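Local coordinates for phosphate-specific transport system accessory protein PhoU homolog (Pseudomonas aeruginosa, PDB 4Q25) that probably takes part in regulating phosphate uptake as a homodimeric, all-helical accessory protein of the phosphate-specific transport system, at residues Phe15-Leu19 and Ile76-Arg80; Ala28-Val33 and Gln61-Glu66; Val159-Asp163 and Asp206-Ala212. All blocks are in the same frame, centred on the assembly; numbering follows the deposited sequence.

Contact 1 (Phe15-Leu19 and Ile76-Arg80); sequences FNAEL and ILARR
Glu18 meets Arg79 where the start of helix 15-45 lies against the end of helix 59-78, at one end of the all-helical PhoU bundle. The polar part is a salt bridge, with Glu18 OE2 3.2 Å from Arg79 NE. Its hydrogen bond is weak, with an N-H...O angle of only 121°; the carboxylate and guanidinium planes stand 71° apart, and charge attraction probably counts for more than direction. Glu18 CG lies between its backbone N and carbonyl carbon (chi1 62°), and the extended chain beyond carries the carboxylate toward Arg79, the centre of an inverse gamma turn.

The apolar part centres on Ile76. Glu18 passes alongside it, the two side chains running in opposite directions, with Glu18 CG 4.0 Å from Ile76 CG1. Phe15 crosses Ile76 at about a right angle, but the ring carbons are modelled too near Ile76 CG2 for their exact placement to be trusted. Helix 84-120 adds Leu89 against Leu19 and Ile90 against Ile76, while Leu87 of the second subunit packs on Leu77 and Ala78. At the tip of its longer branch, Ile76 CD1 reaches the facing backbone, 3.6 Å from Glu18 O.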
loop_
_atom_site.group_PDB
_atom_site.type_symbol
_atom_site.label_atom_id
_atom_site.label_comp_id
_atom_site.label_asym_id
_atom_site.label_seq_id
_atom_site.Cartn_x
_atom_site.Cartn_y
_atom_site.Cartn_z
ATOM N N PHE A 15 -8.611 -5.659 -32.287
ATOM C CA PHE A 15 -8.293 -4.885 -31.108
ATOM C C PHE A 15 -8.730 -5.687 -29.933
ATOM O O PHE A 15 -8.264 -5.521 -28.827
ATOM C CB PHE A 15 -9.069 -3.587 -31.074
ATOM C CG PHE A 15 -8.827 -2.790 -29.842
ATOM C CD1 PHE A 15 -7.703 -2.016 -29.714
ATOM C CD2 PHE A 15 -9.741 -2.802 -28.813
ATOM C CE1 PHE A 15 -7.497 -1.262 -28.584
ATOM C CE2 PHE A 15 -9.533 -2.058 -27.680
ATOM C CZ PHE A 15 -8.409 -1.290 -27.561
ATOM N N ASN A 16 -9.683 -6.543 -30.191
ATOM C CA ASN A 16 -10.238 -7.368 -29.124
ATOM C C ASN A 16 -9.450 -8.664 -28.910
ATOM O O ASN A 16 -9.712 -9.398 -27.962
ATOM C CB ASN A 16 -11.710 -7.661 -29.405
ATOM C CG ASN A 16 -12.499 -6.399 -29.665
ATOM O OD1 ASN A 16 -13.035 -6.201 -30.759
ATOM N ND2 ASN A 16 -12.542 -5.518 -28.675
ATOM N N ALA A 17 -8.501 -8.952 -29.798
ATOM C CA ALA A 17 -7.533 -10.001 -29.538
ATOM C C ALA A 17 -6.557 -9.451 -28.513
ATOM O O ALA A 17 -6.414 -10.004 -27.437
ATOM C CB ALA A 17 -6.794 -10.416 -30.800
ATOM N N GLU A 18 -5.913 -8.335 -28.841
ATOM C CA GLU A 18 -4.902 -7.777 -27.967
ATOM C C GLU A 18 -5.490 -7.414 -26.595
ATOM O O GLU A 18 -4.781 -7.407 -25.593
ATOM C CB GLU A 18 -4.155 -6.607 -28.638
ATOM C CG GLU A 18 -4.989 -5.393 -29.012
ATOM C CD GLU A 18 -4.205 -4.387 -29.852
ATOM O OE1 GLU A 18 -3.642 -4.807 -30.903
ATOM O OE2 GLU A 18 -4.162 -3.187 -29.465
ATOM N N LEU A 19 -6.756 -7.098 -26.563
ATOM C CA LEU A 19 -7.501 -6.958 -25.347
ATOM C C LEU A 19 -7.688 -8.221 -24.515
ATOM O O LEU A 19 -7.737 -8.162 -23.313
ATOM C CB LEU A 19 -8.830 -6.348 -25.682
ATOM C CG LEU A 19 -9.801 -6.179 -24.546
ATOM C CD1 LEU A 19 -9.214 -5.221 -23.529
ATOM C CD2 LEU A 19 -11.125 -5.683 -25.080
ATOM N N ILE A 76 -2.403 -0.365 -26.270
ATOM C CA ILE A 76 -3.736 -0.588 -26.684
ATOM C C ILE A 76 -4.469 0.714 -26.717
ATOM O O ILE A 76 -5.180 0.976 -27.637
ATOM C CB ILE A 76 -4.495 -1.496 -25.706
ATOM C CG1 ILE A 76 -4.141 -2.940 -25.912
ATOM C CG2 ILE A 76 -5.989 -1.394 -25.911
ATOM C CD1 ILE A 76 -4.767 -3.838 -24.884
ATOM N N LEU A 77 -4.318 1.531 -25.703
ATOM C CA LEU A 77 -5.054 2.773 -25.655
ATOM C C LEU A 77 -4.619 3.720 -26.755
ATOM O O LEU A 77 -5.399 4.457 -27.292
ATOM C CB LEU A 77 -4.940 3.431 -24.301
ATOM C CG LEU A 77 -5.833 2.921 -23.186
ATOM C CD1 LEU A 77 -5.692 3.759 -21.954
ATOM C CD2 LEU A 77 -7.288 2.848 -23.576
ATOM N N ALA A 78 -3.341 3.701 -27.051
ATOM C CA ALA A 78 -2.759 4.586 -28.003
ATOM C C ALA A 78 -3.430 4.355 -29.306
ATOM O O ALA A 78 -3.697 5.292 -30.007
ATOM C CB ALA A 78 -1.285 4.344 -28.126
ATOM N N ARG A 79 -3.797 3.136 -29.652
ATOM C CA ARG A 79 -4.508 2.901 -30.907
ATOM C C ARG A 79 -5.987 3.207 -30.790
ATOM O O ARG A 79 -6.809 2.332 -30.713
ATOM C CB ARG A 79 -4.386 1.460 -31.352
ATOM C CG ARG A 79 -3.015 0.867 -31.179
ATOM C CD ARG A 79 -3.108 -0.611 -31.432
ATOM N NE ARG A 79 -2.005 -1.336 -30.830
ATOM C CZ ARG A 79 -0.822 -1.473 -31.397
ATOM N NH1 ARG A 79 -0.596 -0.924 -32.576
ATOM N NH2 ARG A 79 0.135 -2.145 -30.789
ATOM N N ARG A 80 -6.286 4.490 -30.769
ATOM C CA ARG A 80 -7.523 5.045 -31.267
ATOM C C ARG A 80 -8.453 4.864 -30.089
ATOM O O ARG A 80 -8.237 3.992 -29.289
ATOM C CB ARG A 80 -8.000 4.328 -32.555
ATOM C CG ARG A 80 -7.111 4.530 -33.799
ATOM C CD ARG A 80 -7.606 3.861 -35.086
ATOM N NE ARG A 80 -6.673 4.038 -36.206
ATOM C CZ ARG A 80 -6.783 3.476 -37.409
ATOM N NH1 ARG A 80 -7.795 2.680 -37.712
ATOM N NH2 ARG A 80 -5.873 3.727 -38.330
#

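Contact 2 (Ala28-Val33 and Gln61-Glu66)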
loop_
_atom_site.group_PDB
_atom_site.type_symbol
_atom_site.label_atom_id
_atom_site.label_comp_id
_atom_site.label_asym_id
_atom_site.label_seq_id
_atom_site.Cartn_x
_atom_site.Cartn_y
_atom_site.Cartn_z
ATOM N N ALA A 28 -2.793 -14.275 -15.430
ATOM C CA ALA A 28 -1.524 -14.966 -15.157
ATOM C C ALA A 28 -0.759 -14.294 -14.002
ATOM O O ALA A 28 -0.189 -14.979 -13.154
ATOM C CB ALA A 28 -0.659 -15.004 -16.392
ATOM N N MET A 29 -0.741 -12.963 -13.967
ATOM C CA MET A 29 -0.093 -12.268 -12.863
ATOM C C MET A 29 -0.785 -12.631 -11.559
ATOM O O MET A 29 -0.119 -12.997 -10.593
ATOM C CB MET A 29 -0.121 -10.761 -13.027
ATOM C CG MET A 29 0.607 -9.992 -11.928
ATOM S SD MET A 29 0.497 -8.224 -12.159
ATOM C CE MET A 29 1.479 -7.634 -10.776
ATOM N N GLY A 30 -2.111 -12.567 -11.556
ATOM C CA GLY A 30 -2.890 -12.853 -10.373
ATOM C C GLY A 30 -2.625 -14.246 -9.841
ATOM O O GLY A 30 -2.564 -14.446 -8.631
ATOM N N GLY A 31 -2.432 -15.193 -10.756
ATOM C CA GLY A 31 -2.180 -16.571 -10.417
ATOM C C GLY A 31 -0.844 -16.677 -9.722
ATOM O O GLY A 31 -0.741 -17.329 -8.675
ATOM N N LEU A 32 0.175 -16.023 -10.276
ATOM C CA LEU A 32 1.512 -16.016 -9.659
ATOM C C LEU A 32 1.528 -15.391 -8.261
ATOM O O LEU A 32 2.185 -15.853 -7.344
ATOM C CB LEU A 32 2.485 -15.281 -10.548
ATOM C CG LEU A 32 3.926 -15.551 -10.222
ATOM C CD1 LEU A 32 4.179 -17.039 -10.017
ATOM C CD2 LEU A 32 4.784 -15.041 -11.353
ATOM N N VAL A 33 0.732 -14.361 -8.089
ATOM C CA VAL A 33 0.652 -13.633 -6.829
ATOM C C VAL A 33 -0.108 -14.441 -5.759
ATOM O O VAL A 33 0.231 -14.408 -4.560
ATOM C CB VAL A 33 -0.046 -12.300 -7.085
ATOM C CG1 VAL A 33 -0.842 -11.848 -5.892
ATOM C CG2 VAL A 33 0.968 -11.273 -7.496
ATOM N N GLN A 61 9.833 -10.891 -10.541
ATOM C CA GLN A 61 9.078 -11.286 -11.726
ATOM C C GLN A 61 7.705 -10.632 -11.737
ATOM O O GLN A 61 7.199 -10.230 -12.773
ATOM C CB GLN A 61 8.908 -12.800 -11.726
ATOM C CG GLN A 61 8.212 -13.345 -12.952
ATOM C CD GLN A 61 8.053 -14.842 -12.922
ATOM O OE1 GLN A 61 8.605 -15.537 -12.062
ATOM N NE2 GLN A 61 7.286 -15.352 -13.861
ATOM N N ILE A 62 7.107 -10.538 -10.557
ATOM C CA ILE A 62 5.809 -9.910 -10.379
ATOM C C ILE A 62 5.849 -8.416 -10.695
ATOM O O ILE A 62 4.957 -7.912 -11.368
ATOM C CB ILE A 62 5.274 -10.200 -8.969
ATOM C CG1 ILE A 62 5.103 -11.714 -8.857
ATOM C CG2 ILE A 62 3.966 -9.459 -8.677
ATOM C CD1 ILE A 62 4.293 -12.174 -7.683
ATOM N N ASN A 63 6.884 -7.726 -10.237
ATOM C CA ASN A 63 7.065 -6.324 -10.552
ATOM C C ASN A 63 7.270 -6.114 -12.060
ATOM O O ASN A 63 6.771 -5.149 -12.633
ATOM C CB ASN A 63 8.257 -5.733 -9.769
ATOM C CG ASN A 63 7.958 -5.554 -8.290
ATOM O OD1 ASN A 63 8.589 -6.175 -7.442
ATOM N ND2 ASN A 63 6.985 -4.715 -7.977
ATOM N N GLN A 64 8.004 -7.020 -12.692
ATOM C CA GLN A 64 8.246 -6.922 -14.119
ATOM C C GLN A 64 6.984 -7.305 -14.909
ATOM O O GLN A 64 6.742 -6.760 -15.987
ATOM C CB GLN A 64 9.470 -7.774 -14.525
ATOM C CG GLN A 64 10.020 -7.513 -15.927
ATOM C CD GLN A 64 10.291 -6.038 -16.216
ATOM O OE1 GLN A 64 11.042 -5.375 -15.497
ATOM N NE2 GLN A 64 9.668 -5.516 -17.273
ATOM N N MET A 65 6.155 -8.201 -14.382
ATOM C CA MET A 65 4.847 -8.441 -15.020
ATOM C C MET A 65 3.983 -7.205 -14.966
ATOM O O MET A 65 3.276 -6.890 -15.915
ATOM C CB MET A 65 4.083 -9.594 -14.383
ATOM C CG MET A 65 4.621 -10.960 -14.751
ATOM S SD MET A 65 3.812 -12.275 -13.829
ATOM C CE MET A 65 2.638 -12.827 -15.068
ATOM N N GLU A 66 4.020 -6.493 -13.857
ATOM C CA GLU A 66 3.169 -5.314 -13.721
ATOM C C GLU A 66 3.570 -4.237 -14.729
ATOM O O GLU A 66 2.711 -3.583 -15.304
ATOM C CB GLU A 66 3.244 -4.745 -12.310
ATOM C CG GLU A 66 2.439 -3.464 -12.105
ATOM C CD GLU A 66 3.291 -2.382 -11.482
ATOM O OE1 GLU A 66 3.080 -2.064 -10.281
ATOM O OE2 GLU A 66 4.205 -1.889 -12.186
#
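Met29 and Met65 reach past each other between two nearly antiparallel helix segments, and their different shapes set the packing. Met29 is straight: its CG is anti to the backbone N (chi1 -177°) and the chain stays extended to the methyl, which carries CE across to the facing helix, 3.5 Å from Ile62 O. That same methyl touches Ile62 CG2 and lies 3.7 Å from Glu66 CB, the Met29 and Glu66 side chains running side by side in the same direction. Met65 is bent instead at its last torsion (chi3 100°), which lays its methyl against the opposite backbone: Met65 CE is 3.6 Å from Met29 CA and also meets the CB of Ala28.

Leu32 also meets the thioether, with Leu32 CD2 3.8 Å from Met65 SD. The same methyl meets the amide end of Gln61, 3.6 Å from Gln61 NE2; the two side chains cross at about a right angle, and the contact is van der Waals. Val33 likewise crosses Ile62, and here the fit is tight, Val33 CG2 lying 3.4 Å from Ile62 CD1.

Helix 84-120 adjoins the pair, placing Leu100 on Met29, Ile103 on Val33 and Val97 on Glu66. With segment axes 10.4 Å apart and their directions 161° apart, helices 15-45 and 59-78 are spaced by long apolar side chains, and together with helix 84-120 they pack as a three-helix bundle, the architecture known for PhoU-family domains.

Contact 3 (Val159-Asp163 and Asp206-Ala212)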
loop_
_atom_site.group_PDB
_atom_site.type_symbol
_atom_site.label_atom_id
_atom_site.label_comp_id
_atom_site.label_asym_id
_atom_site.label_seq_id
_atom_site.Cartn_x
_atom_site.Cartn_y
_atom_site.Cartn_z
ATOM N N VAL A 159 -17.111 -10.866 -2.196
ATOM C CA VAL A 159 -15.705 -10.629 -1.866
ATOM C C VAL A 159 -15.558 -9.336 -1.084
ATOM O O VAL A 159 -15.107 -9.320 0.089
ATOM C CB VAL A 159 -14.831 -10.571 -3.116
ATOM C CG1 VAL A 159 -13.432 -10.084 -2.771
ATOM C CG2 VAL A 159 -14.765 -11.942 -3.771
ATOM N N ALA A 160 -15.970 -8.247 -1.708
ATOM C CA ALA A 160 -15.890 -6.941 -1.059
ATOM C C ALA A 160 -16.565 -6.926 0.305
ATOM O O ALA A 160 -16.072 -6.300 1.250
ATOM C CB ALA A 160 -16.498 -5.872 -1.962
ATOM N N GLN A 161 -17.694 -7.615 0.417
ATOM C CA GLN A 161 -18.413 -7.686 1.686
ATOM C C GLN A 161 -17.685 -8.539 2.704
ATOM O O GLN A 161 -17.755 -8.272 3.897
ATOM C CB GLN A 161 -19.809 -8.277 1.478
ATOM C CG GLN A 161 -20.814 -7.331 0.838
ATOM C CD GLN A 161 -22.050 -8.070 0.332
ATOM O OE1 GLN A 161 -22.047 -9.300 0.209
ATOM N NE2 GLN A 161 -23.110 -7.317 0.019
ATOM N N TYR A 162 -17.003 -9.583 2.247
ATOM C CA TYR A 162 -16.307 -10.468 3.175
ATOM C C TYR A 162 -15.093 -9.810 3.832
ATOM O O TYR A 162 -14.584 -10.328 4.823
ATOM C CB TYR A 162 -15.861 -11.744 2.488
ATOM C CG TYR A 162 -15.644 -12.886 3.458
ATOM C CD1 TYR A 162 -16.733 -13.551 4.032
ATOM C CD2 TYR A 162 -14.359 -13.307 3.803
ATOM C CE1 TYR A 162 -16.548 -14.588 4.926
ATOM C CE2 TYR A 162 -14.166 -14.353 4.690
ATOM C CZ TYR A 162 -15.263 -14.994 5.244
ATOM O OH TYR A 162 -15.076 -16.045 6.114
ATOM N N ASP A 163 -14.638 -8.684 3.272
ATOM C CA ASP A 163 -13.497 -7.972 3.796
ATOM C C ASP A 163 -13.806 -7.430 5.158
ATOM O O ASP A 163 -12.920 -7.321 5.981
ATOM C CB ASP A 163 -13.068 -6.824 2.879
ATOM C CG ASP A 163 -11.684 -6.295 3.228
ATOM O OD1 ASP A 163 -10.825 -7.112 3.567
ATOM O OD2 ASP A 163 -11.444 -5.081 3.157
ATOM N N ASP A 206 -7.752 -6.434 1.854
ATOM C CA ASP A 206 -8.146 -5.095 1.396
ATOM C C ASP A 206 -7.921 -4.944 -0.108
ATOM O O ASP A 206 -8.788 -4.432 -0.787
ATOM C CB ASP A 206 -7.399 -4.002 2.145
ATOM C CG ASP A 206 -7.752 -3.945 3.597
ATOM O OD1 ASP A 206 -8.669 -4.680 4.054
ATOM O OD2 ASP A 206 -7.059 -3.180 4.294
ATOM N N HIS A 207 -6.791 -5.428 -0.639
ATOM C CA HIS A 207 -6.530 -5.323 -2.080
ATOM C C HIS A 207 -7.393 -6.256 -2.964
ATOM O O HIS A 207 -7.727 -5.931 -4.101
ATOM C CB HIS A 207 -5.049 -5.540 -2.383
ATOM C CG HIS A 207 -4.170 -4.430 -1.905
ATOM N ND1 HIS A 207 -4.077 -3.227 -2.562
ATOM C CD2 HIS A 207 -3.315 -4.357 -0.856
ATOM C CE1 HIS A 207 -3.221 -2.454 -1.921
ATOM N NE2 HIS A 207 -2.767 -3.112 -0.870
ATOM N N ALA A 208 -7.719 -7.428 -2.464
ATOM C CA ALA A 208 -8.662 -8.288 -3.154
ATOM C C ALA A 208 -10.006 -7.584 -3.283
ATOM O O ALA A 208 -10.638 -7.648 -4.317
ATOM C CB ALA A 208 -8.847 -9.592 -2.400
ATOM N N ARG A 209 -10.421 -6.923 -2.215
ATOM C CA ARG A 209 -11.637 -6.135 -2.171
ATOM C C ARG A 209 -11.597 -5.024 -3.184
ATOM O O ARG A 209 -12.565 -4.838 -3.902
ATOM C CB ARG A 209 -11.859 -5.566 -0.772
ATOM C CG ARG A 209 -13.084 -4.697 -0.600
ATOM C CD ARG A 209 -12.721 -3.234 -0.429
ATOM N NE ARG A 209 -12.404 -2.911 0.958
ATOM C CZ ARG A 209 -11.304 -2.275 1.369
ATOM N NH1 ARG A 209 -10.376 -1.866 0.501
ATOM N NH2 ARG A 209 -11.130 -2.045 2.672
ATOM N N ASN A 210 -10.485 -4.292 -3.252
ATOM C CA ASN A 210 -10.336 -3.242 -4.280
ATOM C C ASN A 210 -10.486 -3.792 -5.697
ATOM O O ASN A 210 -11.157 -3.177 -6.521
ATOM C CB ASN A 210 -9.004 -2.513 -4.192
ATOM C CG ASN A 210 -8.803 -1.803 -2.869
ATOM O OD1 ASN A 210 -9.752 -1.479 -2.168
ATOM N ND2 ASN A 210 -7.556 -1.547 -2.533
ATOM N N ILE A 211 -9.863 -4.931 -5.981
ATOM C CA ILE A 211 -9.959 -5.513 -7.319
ATOM C C ILE A 211 -11.385 -5.954 -7.623
ATOM O O ILE A 211 -11.801 -5.945 -8.779
ATOM C CB ILE A 211 -9.042 -6.714 -7.484
ATOM C CG1 ILE A 211 -7.587 -6.267 -7.414
ATOM C CG2 ILE A 211 -9.318 -7.419 -8.801
ATOM C CD1 ILE A 211 -6.632 -7.418 -7.189
ATOM N N ALA A 212 -12.116 -6.347 -6.581
ATOM C CA ALA A 212 -13.516 -6.724 -6.722
ATOM C C ALA A 212 -14.355 -5.506 -7.103
ATOM O O ALA A 212 -15.203 -5.574 -7.993
ATOM C CB ALA A 212 -14.037 -7.363 -5.436
#
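Asp163 OD2 lies over one face of the Arg209 guanidinium, 3.1 Å from Arg209 NH2 and 3.2 Å from Arg209 NE. This is a salt bridge by charge: the oxygen sits above the guanidinium without forming a hydrogen bond, and the carboxylate and guanidinium planes are 82° apart. The rotation of the guanidinium is fixed from another direction, by Arg209 NH1 donating to Asn210 OD1 at 2.8 Å; the acceptor lies only 6° out of the guanidinium plane. The Arg209 chain, bent at chi2 and chi3, folds back along its own helix to bring the group there.

A second carboxylate joins the network. Asp206 OD1 is 2.9 Å from Asp163 OD2, a close approach of two acceptors, and Asp167 adds further negative charge beside both. Such crowding would be expected to raise the proton affinity of one of these groups; Arg209 probably offsets part of it, although its pairing with Asp206 is long.

These residues join helices 153-183 and 188-220 in the all-helical PhoU fold, where the short segments run roughly antiparallel, 149° between their directions. Asp163 and Asp167 are spaced as in the E(D)XXXD motifs that bind metal clusters in some PhoU relatives; the positive group facing Asp163 here is Arg209.

Away from the charges the segment axes approach to 8.4 Å, consistent with Ala160, Ala208 and Ala212 on the facing surfaces. Arg209 CG rests 3.6 Å from Ala160 CA. Val159 CG1 packs on Ala212 CB at 3.9 Å. Helix 127-149 flanks the pair through Met140, which touches both Asp163 and Ala208, while His207 turns toward helix 84-120 and hydrogen-bonds through ND1 to Asp99 OD1.

Contacts 1 and 2 both join helix 15-45 to helix 59-78, with centres 21 Å apart: contact 1 lies toward one end of this helix pair, and contact 2, which falls between the segments of contact 1 in sequence, lies nearer the middle of the chain. Contact 3 follows both along the chain and joins helices 153-183 and 188-220. Its centre is 19 Å from that of contact 2, across the chain's centre, and 28 Å from that of contact 1. None of the three touches another; the nearest atoms of contacts 2 and 3 are about 7 Å apart. Helix 84-120 borders all three and so packs against both helix pairs, while the second subunit adjoins contact 1 in the homodimer.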